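Local coordinates for protein putative dehydratase (Mesorhizobium loti, PDB 2POZ) that is of unknown function but belongs to the enolase superfamily and is probably a lyase, perhaps a dehydratase, that assembles as an octamer, at residues A[50-53]-A[54-58]; A[236-239]-A[240-243]; A[145-148]-A[149-153]; A[176-179]-A[180-183]; A[336-340]-A[341-345]. All coordinates share one frame; numbering follows the deposited sequence.

All five contacts are local, within one helix, helix end or turn. Contact 1 lies in the N-terminal enolase-type domain, and the other four in the C-terminal barrel-type domain. Contacts 2 and 4 are N-caps of barrel helices, with centres about 22 Å apart. Contact 3 is the C-terminal end of a short helix, and contact 5 a turn in a later loop. These two are about 18 Å apart between centres and touch: NH2 of R147 packs 3.4 Å from N of A336. Contacts 1 and 3 lie on opposite sides of the chain's centre, about 41 Å apart between centres. Contacts 1 and 2 both meet the second subunit, although their nearest atoms are about 18 Å apart.

Contact 1: residues A[50-53]-A[54-58]; sequences GMIK and DLSER
Helix 45-59 of the N-terminal domain sets K53 against E57 and I52 against S56, each pair one turn apart. K53 starts with CG anti to the backbone N (chi1 -179°) and stays extended until its last torsion. That bend turns NZ back to the carboxylate of E57. K53 NZ lies 3.1 Å from E57 OE2 and 3.2 Å from E57 OE1. This is a forked i to i+4 salt bridge, and both hydrogen bonds in it are weak. Further back, CG of K53 packs 3.9 Å from CD of E57.

S56 uses its hydroxyl differently. OG sits beside its own backbone N and donates to O of I52 at 2.8 Å. It comes from 38° above the carbonyl plane. N of S56 reaches the same oxygen at 2.8 Å from the opposite face, so two donors grip this buried carbonyl.

The domain is the small alpha+beta domain of the enolase superfamily, and this helix packs on its antiparallel sheet. I52 touches I10, V21 and V23 there, while L55 leans on I93 and I96 of helix 87-108. D54 turns to the second subunit and hydrogen-bonds T46 of that chain.

M51, a selenomethionine, crosses L55 at a slant. SE of M51 lies 4.1 Å from CG of L55, and CG of M51 lies 3.9 Å from CD1 of L55. The modelled methyl CE of M51 comes too close to L55 to be trusted.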
loop_
_atom_site.group_PDB
_atom_site.type_symbol
_atom_site.label_atom_id
_atom_site.label_comp_id
_atom_site.label_asym_id
_atom_site.label_seq_id
_atom_site.Cartn_x
_atom_site.Cartn_y
_atom_site.Cartn_z
ATOM N N GLY A 50 34.379 20.322 17.512
ATOM C CA GLY A 50 35.118 19.085 17.703
ATOM C C GLY A 50 35.070 18.179 16.479
ATOM O O GLY A 50 36.063 17.528 16.130
HETATM N N MSE A 51 33.917 18.138 15.818
HETATM C CA MSE A 51 33.752 17.295 14.636
HETATM C C MSE A 51 34.630 17.770 13.490
HETATM O O MSE A 51 35.270 16.966 12.826
HETATM C CB MSE A 51 32.296 17.267 14.175
HETATM C CG MSE A 51 32.063 16.352 12.972
HETATM SE SE MSE A 51 32.506 14.484 13.329
HETATM C CE MSE A 51 34.384 14.461 12.947
ATOM N N ILE A 52 34.658 19.074 13.248
ATOM C CA ILE A 52 35.489 19.589 12.174
ATOM C C ILE A 52 36.946 19.225 12.459
ATOM O O ILE A 52 37.684 18.836 11.554
ATOM C CB ILE A 52 35.334 21.107 12.029
ATOM C CG1 ILE A 52 33.878 21.431 11.657
ATOM C CG2 ILE A 52 36.299 21.638 10.947
ATOM C CD1 ILE A 52 33.591 22.916 11.564
ATOM N N LYS A 53 37.350 19.338 13.720
ATOM C CA LYS A 53 38.714 18.998 14.127
ATOM C C LYS A 53 39.036 17.533 13.815
ATOM O O LYS A 53 40.061 17.238 13.191
ATOM C CB LYS A 53 38.897 19.252 15.631
ATOM C CG LYS A 53 40.293 18.952 16.160
ATOM C CD LYS A 53 40.370 19.237 17.656
ATOM C CE LYS A 53 41.790 19.079 18.193
ATOM N NZ LYS A 53 42.280 17.680 18.083
ATOM N N ASP A 54 38.164 16.623 14.243
ATOM C CA ASP A 54 38.379 15.192 14.008
ATOM C C ASP A 54 38.401 14.866 12.520
ATOM O O ASP A 54 39.248 14.102 12.059
ATOM C CB ASP A 54 37.295 14.352 14.695
ATOM C CG ASP A 54 37.353 14.440 16.220
ATOM O OD1 ASP A 54 38.423 14.782 16.764
ATOM O OD2 ASP A 54 36.327 14.149 16.877
ATOM N N LEU A 55 37.463 15.440 11.775
ATOM C CA LEU A 55 37.391 15.216 10.332
ATOM C C LEU A 55 38.648 15.740 9.642
ATOM O O LEU A 55 39.242 15.063 8.794
ATOM C CB LEU A 55 36.159 15.916 9.737
ATOM C CG LEU A 55 34.780 15.274 9.954
ATOM C CD1 LEU A 55 33.689 16.234 9.478
ATOM C CD2 LEU A 55 34.700 13.932 9.198
ATOM N N SER A 56 39.059 16.946 10.012
ATOM C CA SER A 56 40.239 17.549 9.397
ATOM C C SER A 56 41.513 16.754 9.637
ATOM O O SER A 56 42.280 16.519 8.705
ATOM C CB SER A 56 40.433 18.980 9.907
ATOM O OG SER A 56 39.346 19.801 9.527
ATOM N N GLU A 57 41.735 16.340 10.880
ATOM C CA GLU A 57 42.941 15.596 11.230
ATOM C C GLU A 57 42.981 14.227 10.575
ATOM O O GLU A 57 44.049 13.718 10.236
ATOM C CB GLU A 57 43.050 15.452 12.754
ATOM C CG GLU A 57 42.962 16.790 13.492
ATOM C CD GLU A 57 43.293 16.690 14.970
ATOM O OE1 GLU A 57 42.837 15.737 15.631
ATOM O OE2 GLU A 57 44.004 17.583 15.478
ATOM N N ARG A 58 41.812 13.632 10.376
ATOM C CA ARG A 58 41.759 12.310 9.773
ATOM C C ARG A 58 41.746 12.295 8.243
ATOM O O ARG A 58 42.325 11.401 7.622
ATOM C CB ARG A 58 40.529 11.557 10.297
ATOM C CG ARG A 58 40.253 10.229 9.601
ATOM C CD ARG A 58 41.240 9.141 10.018
ATOM N NE ARG A 58 40.981 7.888 9.309
ATOM C CZ ARG A 58 41.308 7.653 8.038
ATOM N NH1 ARG A 58 41.920 8.586 7.314
ATOM N NH2 ARG A 58 41.010 6.483 7.479
#

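Contact 2: residues A[236-239]-A[240-243]; sequences PFDN and GALK
D238 bonds through its side chain to the backbone of G240 and A241. Its CG is anti to the backbone N (chi1 -167°), which carries OD1 forward over the first turn of the helix. OD1 of D238 accepts from N of A241 at 2.8 Å. The N-H points almost straight at the oxygen, at 167°, but meets it from 58° above the carboxylate plane. N of G240 lies 2.9 Å from the same OD1 in a weak, bent bond. One oxygen thus serves two amides at the start of the helix. R266 of the second subunit adds a salt bridge to it. These donors would probably favour the charged carboxylate.

The main-chain bonds open the helix loosely. N of L242 reaches O of D238 at 3.4 Å, a weak bond. N of K243 donates to O of N239 at 3.2 Å.

Packing is slight but specific. CB of A241 sits 3.5 Å from CG of D238, over the same face of the carboxylate that N of A241 approaches. N239 and L242 lie side by side and point the same way. OD1 of N239 is 4.0 Å from CD2 of L242, and both side chains touch I268 of helix 261-269.

The arrangement is an aspartate N-cap. It begins helix 239-248, which follows strand 227-231 in a beta-alpha unit of the enolase-superfamily barrel.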
loop_
_atom_site.group_PDB
_atom_site.type_symbol
_atom_site.label_atom_id
_atom_site.label_comp_id
_atom_site.label_asym_id
_atom_site.label_seq_id
_atom_site.Cartn_x
_atom_site.Cartn_y
_atom_site.Cartn_z
ATOM N N PRO A 236 10.461 16.412 13.636
ATOM C CA PRO A 236 11.161 15.946 12.433
ATOM C C PRO A 236 11.388 14.430 12.449
ATOM O O PRO A 236 11.574 13.823 11.406
ATOM C CB PRO A 236 12.480 16.717 12.481
ATOM C CG PRO A 236 12.105 17.980 13.162
ATOM C CD PRO A 236 11.193 17.522 14.270
ATOM N N PHE A 237 11.383 13.832 13.636
ATOM C CA PHE A 237 11.575 12.381 13.774
ATOM C C PHE A 237 10.364 11.585 13.275
ATOM O O PHE A 237 10.506 10.440 12.864
ATOM C CB PHE A 237 11.793 12.012 15.247
ATOM C CG PHE A 237 13.139 11.413 15.547
ATOM C CD1 PHE A 237 13.854 11.831 16.664
ATOM C CD2 PHE A 237 13.685 10.421 14.731
ATOM C CE1 PHE A 237 15.096 11.276 16.967
ATOM C CE2 PHE A 237 14.924 9.861 15.026
ATOM C CZ PHE A 237 15.632 10.293 16.150
ATOM N N ASP A 238 9.180 12.194 13.313
ATOM C CA ASP A 238 7.947 11.505 12.921
ATOM C C ASP A 238 7.364 11.898 11.569
ATOM O O ASP A 238 6.582 12.846 11.476
ATOM C CB ASP A 238 6.882 11.724 13.998
ATOM C CG ASP A 238 5.692 10.792 13.845
ATOM O OD1 ASP A 238 5.464 10.282 12.723
ATOM O OD2 ASP A 238 4.982 10.582 14.850
ATOM N N ASN A 239 7.718 11.150 10.527
ATOM C CA ASN A 239 7.210 11.437 9.188
ATOM C C ASN A 239 5.792 10.916 8.952
ATOM O O ASN A 239 5.140 11.296 7.980
ATOM C CB ASN A 239 8.151 10.874 8.126
ATOM C CG ASN A 239 9.461 11.622 8.071
ATOM O OD1 ASN A 239 9.487 12.843 8.231
ATOM N ND2 ASN A 239 10.553 10.903 7.840
ATOM N N GLY A 240 5.329 10.035 9.829
ATOM C CA GLY A 240 3.979 9.520 9.697
ATOM C C GLY A 240 3.028 10.635 10.097
ATOM O O GLY A 240 2.014 10.879 9.439
ATOM N N ALA A 241 3.356 11.318 11.192
ATOM C CA ALA A 241 2.533 12.425 11.653
ATOM C C ALA A 241 2.553 13.517 10.582
ATOM O O ALA A 241 1.533 14.150 10.318
ATOM C CB ALA A 241 3.064 12.969 12.976
ATOM N N LEU A 242 3.713 13.732 9.961
ATOM C CA LEU A 242 3.835 14.752 8.920
ATOM C C LEU A 242 2.842 14.523 7.782
ATOM O O LEU A 242 2.188 15.466 7.327
ATOM C CB LEU A 242 5.259 14.786 8.355
ATOM C CG LEU A 242 5.547 15.801 7.240
ATOM C CD1 LEU A 242 5.211 17.215 7.707
ATOM C CD2 LEU A 242 7.020 15.722 6.849
ATOM N N LYS A 243 2.717 13.281 7.318
ATOM C CA LYS A 243 1.783 13.012 6.230
ATOM C C LYS A 243 0.333 13.176 6.676
ATOM O O LYS A 243 -0.476 13.762 5.962
ATOM C CB LYS A 243 1.983 11.609 5.647
ATOM C CG LYS A 243 1.031 11.349 4.476
ATOM C CD LYS A 243 1.591 10.384 3.453
ATOM C CE LYS A 243 0.707 10.356 2.208
ATOM N NZ LYS A 243 0.555 11.720 1.599
#

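Contact 3: residues A[145-148]-A[149-153]; sequences VERP and LKEGY
R147 lays one face of its guanidinium against the carboxylate of E151, one turn on. The R147 chain is extended from CG to NE and then turns the flat group across the end of E151. OE1 of E151 stands over that face, 2.6 Å from NH1 of R147. The two planes are 74° apart, so this salt bridge is not the flat, side-on pairing of two N-H groups with two oxygens.

V145 and L149 lie side by side on another flank. CG2 of V145 meets CD1 of L149 at 3.8 Å. N of L149 donates to O of V145 at 3.1 Å.

The helix then closes in a Schellman motif. G152 has positive phi, 100°, and its N bonds to O of L149 at 3.1 Å. N of Y153 reaches back to O of P148 at 3.4 Å, a weak bond. O of P148 also lies at the edge of the Y153 ring, in its plane, 3.1 Å from CD2 of Y153. CB of P148 packs 4.1 Å from CD2 of Y153.

The short helix 146-150 leads into strand 155-158 of the barrel. V145, P148 and L149 all touch L156 of that strand. V145 and L149 also lean on helix 179-196, at V192, A195 and A196. P148 and Y153 cover A128 of strand 123-128, while R147 and E151 reach P335.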
loop_
_atom_site.group_PDB
_atom_site.type_symbol
_atom_site.label_atom_id
_atom_site.label_comp_id
_atom_site.label_asym_id
_atom_site.label_seq_id
_atom_site.Cartn_x
_atom_site.Cartn_y
_atom_site.Cartn_z
ATOM N N VAL A 145 6.498 43.603 14.776
ATOM C CA VAL A 145 6.507 43.592 13.305
ATOM C C VAL A 145 6.975 44.925 12.722
ATOM O O VAL A 145 7.454 44.986 11.587
ATOM C CB VAL A 145 5.104 43.297 12.701
ATOM C CG1 VAL A 145 4.495 42.050 13.346
ATOM C CG2 VAL A 145 4.187 44.507 12.873
ATOM N N GLU A 146 6.844 45.988 13.508
ATOM C CA GLU A 146 7.220 47.324 13.057
ATOM C C GLU A 146 8.627 47.480 12.479
ATOM O O GLU A 146 8.787 48.044 11.396
ATOM C CB GLU A 146 7.019 48.326 14.195
ATOM C CG GLU A 146 5.559 48.674 14.458
ATOM C CD GLU A 146 5.367 49.362 15.799
ATOM O OE1 GLU A 146 6.241 50.173 16.181
ATOM O OE2 GLU A 146 4.345 49.092 16.467
ATOM N N ARG A 147 9.647 46.992 13.180
ATOM C CA ARG A 147 11.008 47.141 12.673
ATOM C C ARG A 147 11.247 46.430 11.330
ATOM O O ARG A 147 11.660 47.063 10.352
ATOM C CB ARG A 147 12.033 46.663 13.708
ATOM C CG ARG A 147 13.470 46.807 13.229
ATOM C CD ARG A 147 14.474 46.310 14.254
ATOM N NE ARG A 147 15.753 45.969 13.630
ATOM C CZ ARG A 147 15.920 44.988 12.741
ATOM N NH1 ARG A 147 14.888 44.240 12.363
ATOM N NH2 ARG A 147 17.120 44.755 12.229
ATOM N N PRO A 148 10.995 45.110 11.258
ATOM C CA PRO A 148 11.235 44.472 9.958
ATOM C C PRO A 148 10.430 45.096 8.812
ATOM O O PRO A 148 10.938 45.246 7.703
ATOM C CB PRO A 148 10.883 42.999 10.217
ATOM C CG PRO A 148 9.901 43.066 11.350
ATOM C CD PRO A 148 10.517 44.128 12.245
ATOM N N LEU A 149 9.188 45.476 9.080
ATOM C CA LEU A 149 8.364 46.083 8.045
ATOM C C LEU A 149 8.900 47.455 7.617
ATOM O O LEU A 149 8.765 47.837 6.456
ATOM C CB LEU A 149 6.912 46.193 8.515
ATOM C CG LEU A 149 6.233 44.838 8.766
ATOM C CD1 LEU A 149 4.793 45.068 9.186
ATOM C CD2 LEU A 149 6.291 43.968 7.508
ATOM N N LYS A 150 9.507 48.188 8.548
ATOM C CA LYS A 150 10.070 49.495 8.218
ATOM C C LYS A 150 11.291 49.281 7.331
ATOM O O LYS A 150 11.652 50.145 6.531
ATOM C CB LYS A 150 10.490 50.249 9.484
ATOM C CG LYS A 150 9.338 50.759 10.345
ATOM C CD LYS A 150 8.704 52.027 9.781
ATOM C CE LYS A 150 7.666 52.604 10.755
ATOM N NZ LYS A 150 7.074 53.899 10.298
ATOM N N GLU A 151 11.931 48.126 7.486
ATOM C CA GLU A 151 13.099 47.792 6.685
ATOM C C GLU A 151 12.711 47.345 5.273
ATOM O O GLU A 151 13.579 47.133 4.427
ATOM C CB GLU A 151 13.914 46.692 7.366
ATOM C CG GLU A 151 14.713 47.158 8.572
ATOM C CD GLU A 151 15.505 46.027 9.203
ATOM O OE1 GLU A 151 14.904 45.177 9.900
ATOM O OE2 GLU A 151 16.733 45.977 8.991
ATOM N N GLY A 152 11.415 47.174 5.028
ATOM C CA GLY A 152 10.976 46.786 3.696
ATOM C C GLY A 152 10.641 45.328 3.420
ATOM O O GLY A 152 10.390 44.964 2.265
ATOM N N TYR A 153 10.633 44.488 4.450
ATOM C CA TYR A 153 10.308 43.074 4.263
ATOM C C TYR A 153 8.837 42.918 3.900
ATOM O O TYR A 153 7.972 43.581 4.480
ATOM C CB TYR A 153 10.620 42.283 5.544
ATOM C CG TYR A 153 12.098 42.126 5.792
ATOM C CD1 TYR A 153 12.830 41.138 5.135
ATOM C CD2 TYR A 153 12.785 43.013 6.624
ATOM C CE1 TYR A 153 14.206 41.041 5.287
ATOM C CE2 TYR A 153 14.169 42.925 6.785
ATOM C CZ TYR A 153 14.867 41.940 6.109
ATOM O OH TYR A 153 16.233 41.879 6.215
#

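Contact 4: residues A[176-179]-A[180-183]; sequences SMSA and EAIE
M177, a selenomethionine, runs from the loop to the flank of the first helical turn and meets A181 and I182. Its CB touches CB of A181 at 3.8 Å and CG1 of I182 at 3.9 Å. CG and SE carry the chain past this point. CG of M177 is anti to the carbonyl carbon of M177, and the chain stays extended until chi3 (-51°). As modelled, the bend turns CE toward I182, but its approach to CG1 of I182 is too short to be trusted, so the exact place of the methyl is doubtful. The two side chains slant across each other.

M177 precedes the N-cap residue, and I182 is the fourth residue after it. Their apolar contact is therefore a hydrophobic staple. S178 is the N-cap between them. Its OG is held between the backbone N and the carbonyl carbon (chi1 66°), and from there it accepts from N of A181 at 3.1 Å. The bond is fairly straight, at 157°. O of S178 takes N of I182 at 2.9 Å, and O of A179 takes N of E183 at 3.0 Å. The carboxylate of E180 folds back beside the cap. OE2 of E180 packs 3.6 Å from CB of S178.

The contact starts helix 179-196 on the surface of the barrel domain. M177 also packs on L161, V172 and L210, and with A181 it touches Q163 of strand 163-165. I182 meets E214 of helix 212-222. A179 packs on E201 of the third subunit.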
loop_
_atom_site.group_PDB
_atom_site.type_symbol
_atom_site.label_atom_id
_atom_site.label_comp_id
_atom_site.label_asym_id
_atom_site.label_seq_id
_atom_site.Cartn_x
_atom_site.Cartn_y
_atom_site.Cartn_z
ATOM N N SER A 176 3.303 19.789 24.613
ATOM C CA SER A 176 2.073 20.132 25.317
ATOM C C SER A 176 1.976 21.575 25.784
ATOM O O SER A 176 2.965 22.170 26.201
ATOM C CB SER A 176 1.912 19.227 26.542
ATOM O OG SER A 176 1.984 17.861 26.186
HETATM N N MSE A 177 0.763 22.116 25.724
HETATM C CA MSE A 177 0.490 23.476 26.173
HETATM C C MSE A 177 -0.920 23.492 26.734
HETATM O O MSE A 177 -1.780 22.758 26.259
HETATM C CB MSE A 177 0.560 24.469 25.019
HETATM C CG MSE A 177 1.870 24.503 24.279
HETATM SE SE MSE A 177 1.726 25.773 22.833
HETATM C CE MSE A 177 0.102 25.119 22.024
ATOM N N SER A 178 -1.156 24.325 27.743
ATOM C CA SER A 178 -2.485 24.421 28.343
ATOM C C SER A 178 -3.422 25.090 27.346
ATOM O O SER A 178 -2.974 25.699 26.372
ATOM C CB SER A 178 -2.436 25.265 29.617
ATOM O OG SER A 178 -2.112 26.612 29.307
ATOM N N ALA A 179 -4.725 24.969 27.589
ATOM C CA ALA A 179 -5.721 25.580 26.717
ATOM C C ALA A 179 -5.473 27.087 26.652
ATOM O O ALA A 179 -5.670 27.714 25.609
ATOM C CB ALA A 179 -7.131 25.302 27.251
ATOM N N GLU A 180 -5.033 27.659 27.771
ATOM C CA GLU A 180 -4.765 29.089 27.834
ATOM C C GLU A 180 -3.573 29.448 26.947
ATOM O O GLU A 180 -3.591 30.461 26.250
ATOM C CB GLU A 180 -4.485 29.519 29.280
ATOM C CG GLU A 180 -5.540 29.045 30.286
ATOM C CD GLU A 180 -5.036 27.925 31.197
ATOM O OE1 GLU A 180 -4.293 28.226 32.164
ATOM O OE2 GLU A 180 -5.380 26.744 30.945
ATOM N N ALA A 181 -2.534 28.619 26.982
ATOM C CA ALA A 181 -1.347 28.867 26.165
ATOM C C ALA A 181 -1.691 28.725 24.683
ATOM O O ALA A 181 -1.243 29.519 23.856
ATOM C CB ALA A 181 -0.231 27.900 26.546
ATOM N N ILE A 182 -2.493 27.719 24.353
ATOM C CA ILE A 182 -2.891 27.494 22.967
ATOM C C ILE A 182 -3.684 28.695 22.431
ATOM O O ILE A 182 -3.482 29.123 21.299
ATOM C CB ILE A 182 -3.739 26.198 22.831
ATOM C CG1 ILE A 182 -2.872 24.982 23.157
ATOM C CG2 ILE A 182 -4.287 26.063 21.420
ATOM C CD1 ILE A 182 -3.585 23.637 23.024
ATOM N N GLU A 183 -4.588 29.229 23.249
ATOM C CA GLU A 183 -5.389 30.390 22.847
ATOM C C GLU A 183 -4.478 31.593 22.646
ATOM O O GLU A 183 -4.661 32.383 21.721
ATOM C CB GLU A 183 -6.436 30.710 23.919
ATOM C CG GLU A 183 -7.129 32.070 23.766
ATOM C CD GLU A 183 -7.958 32.203 22.492
ATOM O OE1 GLU A 183 -8.234 31.177 21.831
ATOM O OE2 GLU A 183 -8.353 33.346 22.162
#

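Contact 5: residues A[336-340]-A[341-345]; sequences AFKAD and DGYVE
A chi1 of 164° in Y343 points CG away from the backbone N of Y343 and folds the ring back over K338. K338 bends at chi2 and again at chi4, curling its chain along the ring toward the phenol oxygen. The two side chains run at a slant to each other. CA of K338 stands over the centre of the Y343 ring, 4.0 Å from the centroid and 13° off the ring normal. This is a CH-pi contact. CG of K338 lies over the same face, 3.7 Å from CZ of Y343. At the end of the chain, NZ of K338 donates to OH of Y343 at 2.9 Å.

The phenol passes the bond on. OH of Y343 donates to OE1 of E345 at 2.7 Å. OE1 lies at the ring's edge, in its plane, but the hydroxyl meets it from 57° above the carboxylate plane. The hydroxyl is held between the lysine ammonium and a carboxylate, which fixes where it lies; K338 packed over one face restrains the turn of the ring. A weak bond from the hydroxyl to S312 adds to this.

The fold-back rests on a type II beta turn from D340 to Y343. N of Y343 donates to O of D340 at 3.2 Å, and G342 takes the positive phi of the turn.

The turn follows a short 3-10 segment in the loop between strands 331-333 and 353-354. D340 forms a salt bridge with R17, and N of V344 bonds to S15, both in the loop between strands 5-12 and 21-27. E345 bonds S312, where helix 312-324 begins, and through its backbone O bonds N374 of helix 372-375.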
loop_
_atom_site.group_PDB
_atom_site.type_symbol
_atom_site.label_atom_id
_atom_site.label_comp_id
_atom_site.label_asym_id
_atom_site.label_seq_id
_atom_site.Cartn_x
_atom_site.Cartn_y
_atom_site.Cartn_z
ATOM N N ALA A 336 17.866 41.470 12.957
ATOM C CA ALA A 336 18.033 41.886 14.354
ATOM C C ALA A 336 19.289 41.342 15.049
ATOM O O ALA A 336 19.855 42.003 15.924
ATOM C CB ALA A 336 16.783 41.512 15.168
ATOM N N PHE A 337 19.727 40.147 14.661
ATOM C CA PHE A 337 20.905 39.525 15.271
ATOM C C PHE A 337 22.188 40.333 15.094
ATOM O O PHE A 337 23.094 40.267 15.927
ATOM C CB PHE A 337 21.110 38.111 14.709
ATOM C CG PHE A 337 20.068 37.120 15.154
ATOM C CD1 PHE A 337 18.862 37.552 15.715
ATOM C CD2 PHE A 337 20.282 35.755 15.001
ATOM C CE1 PHE A 337 17.893 36.639 16.118
ATOM C CE2 PHE A 337 19.319 34.834 15.401
ATOM C CZ PHE A 337 18.123 35.276 15.958
ATOM N N LYS A 338 22.267 41.089 14.010
ATOM C CA LYS A 338 23.448 41.893 13.741
ATOM C C LYS A 338 23.622 43.037 14.746
ATOM O O LYS A 338 24.695 43.633 14.827
ATOM C CB LYS A 338 23.388 42.450 12.316
ATOM C CG LYS A 338 23.969 41.522 11.234
ATOM C CD LYS A 338 23.249 40.188 11.160
ATOM C CE LYS A 338 23.666 39.389 9.923
ATOM N NZ LYS A 338 25.079 38.917 9.964
ATOM N N ALA A 339 22.575 43.325 15.518
ATOM C CA ALA A 339 22.617 44.406 16.501
ATOM C C ALA A 339 22.943 43.934 17.920
ATOM O O ALA A 339 23.090 44.754 18.830
ATOM C CB ALA A 339 21.283 45.165 16.496
ATOM N N ASP A 340 23.044 42.622 18.120
ATOM C CA ASP A 340 23.362 42.086 19.440
ATOM C C ASP A 340 24.684 42.653 19.938
ATOM O O ASP A 340 25.562 42.974 19.138
ATOM C CB ASP A 340 23.508 40.567 19.393
ATOM C CG ASP A 340 22.189 39.849 19.224
ATOM O OD1 ASP A 340 21.137 40.519 19.177
ATOM O OD2 ASP A 340 22.217 38.603 19.145
ATOM N N ASP A 341 24.828 42.772 21.257
ATOM C CA ASP A 341 26.085 43.252 21.809
ATOM C C ASP A 341 27.065 42.130 21.511
ATOM O O ASP A 341 26.717 40.953 21.638
ATOM C CB ASP A 341 26.018 43.430 23.330
ATOM C CG ASP A 341 24.950 44.401 23.767
ATOM O OD1 ASP A 341 24.669 45.368 23.037
ATOM O OD2 ASP A 341 24.406 44.192 24.863
ATOM N N GLY A 342 28.280 42.482 21.117
ATOM C CA GLY A 342 29.265 41.461 20.828
ATOM C C GLY A 342 29.131 40.786 19.475
ATOM O O GLY A 342 29.840 39.816 19.206
ATOM N N TYR A 343 28.226 41.267 18.626
ATOM C CA TYR A 343 28.083 40.682 17.295
ATOM C C TYR A 343 29.439 40.795 16.603
ATOM O O TYR A 343 30.094 41.840 16.673
ATOM C CB TYR A 343 27.044 41.440 16.461
ATOM C CG TYR A 343 27.127 41.122 14.977
ATOM C CD1 TYR A 343 26.711 39.884 14.479
ATOM C CD2 TYR A 343 27.658 42.048 14.078
ATOM C CE1 TYR A 343 26.825 39.578 13.117
ATOM C CE2 TYR A 343 27.779 41.753 12.718
ATOM C CZ TYR A 343 27.360 40.517 12.247
ATOM O OH TYR A 343 27.480 40.224 10.908
ATOM N N VAL A 344 29.855 39.726 15.934
ATOM C CA VAL A 344 31.128 39.717 15.236
ATOM C C VAL A 344 30.966 39.611 13.726
ATOM O O VAL A 344 30.472 38.605 13.217
ATOM C CB VAL A 344 32.014 38.536 15.704
ATOM C CG1 VAL A 344 33.307 38.491 14.883
ATOM C CG2 VAL A 344 32.325 38.683 17.183
ATOM N N GLU A 345 31.386 40.651 13.011
ATOM C CA GLU A 345 31.321 40.639 11.555
ATOM C C GLU A 345 32.521 39.832 11.058
ATOM O O GLU A 345 33.668 40.229 11.256
ATOM C CB GLU A 345 31.388 42.063 11.003
ATOM C CG GLU A 345 31.308 42.118 9.485
ATOM C CD GLU A 345 30.101 41.367 8.943
ATOM O OE1 GLU A 345 28.964 41.797 9.226
ATOM O OE2 GLU A 345 30.296 40.343 8.246
#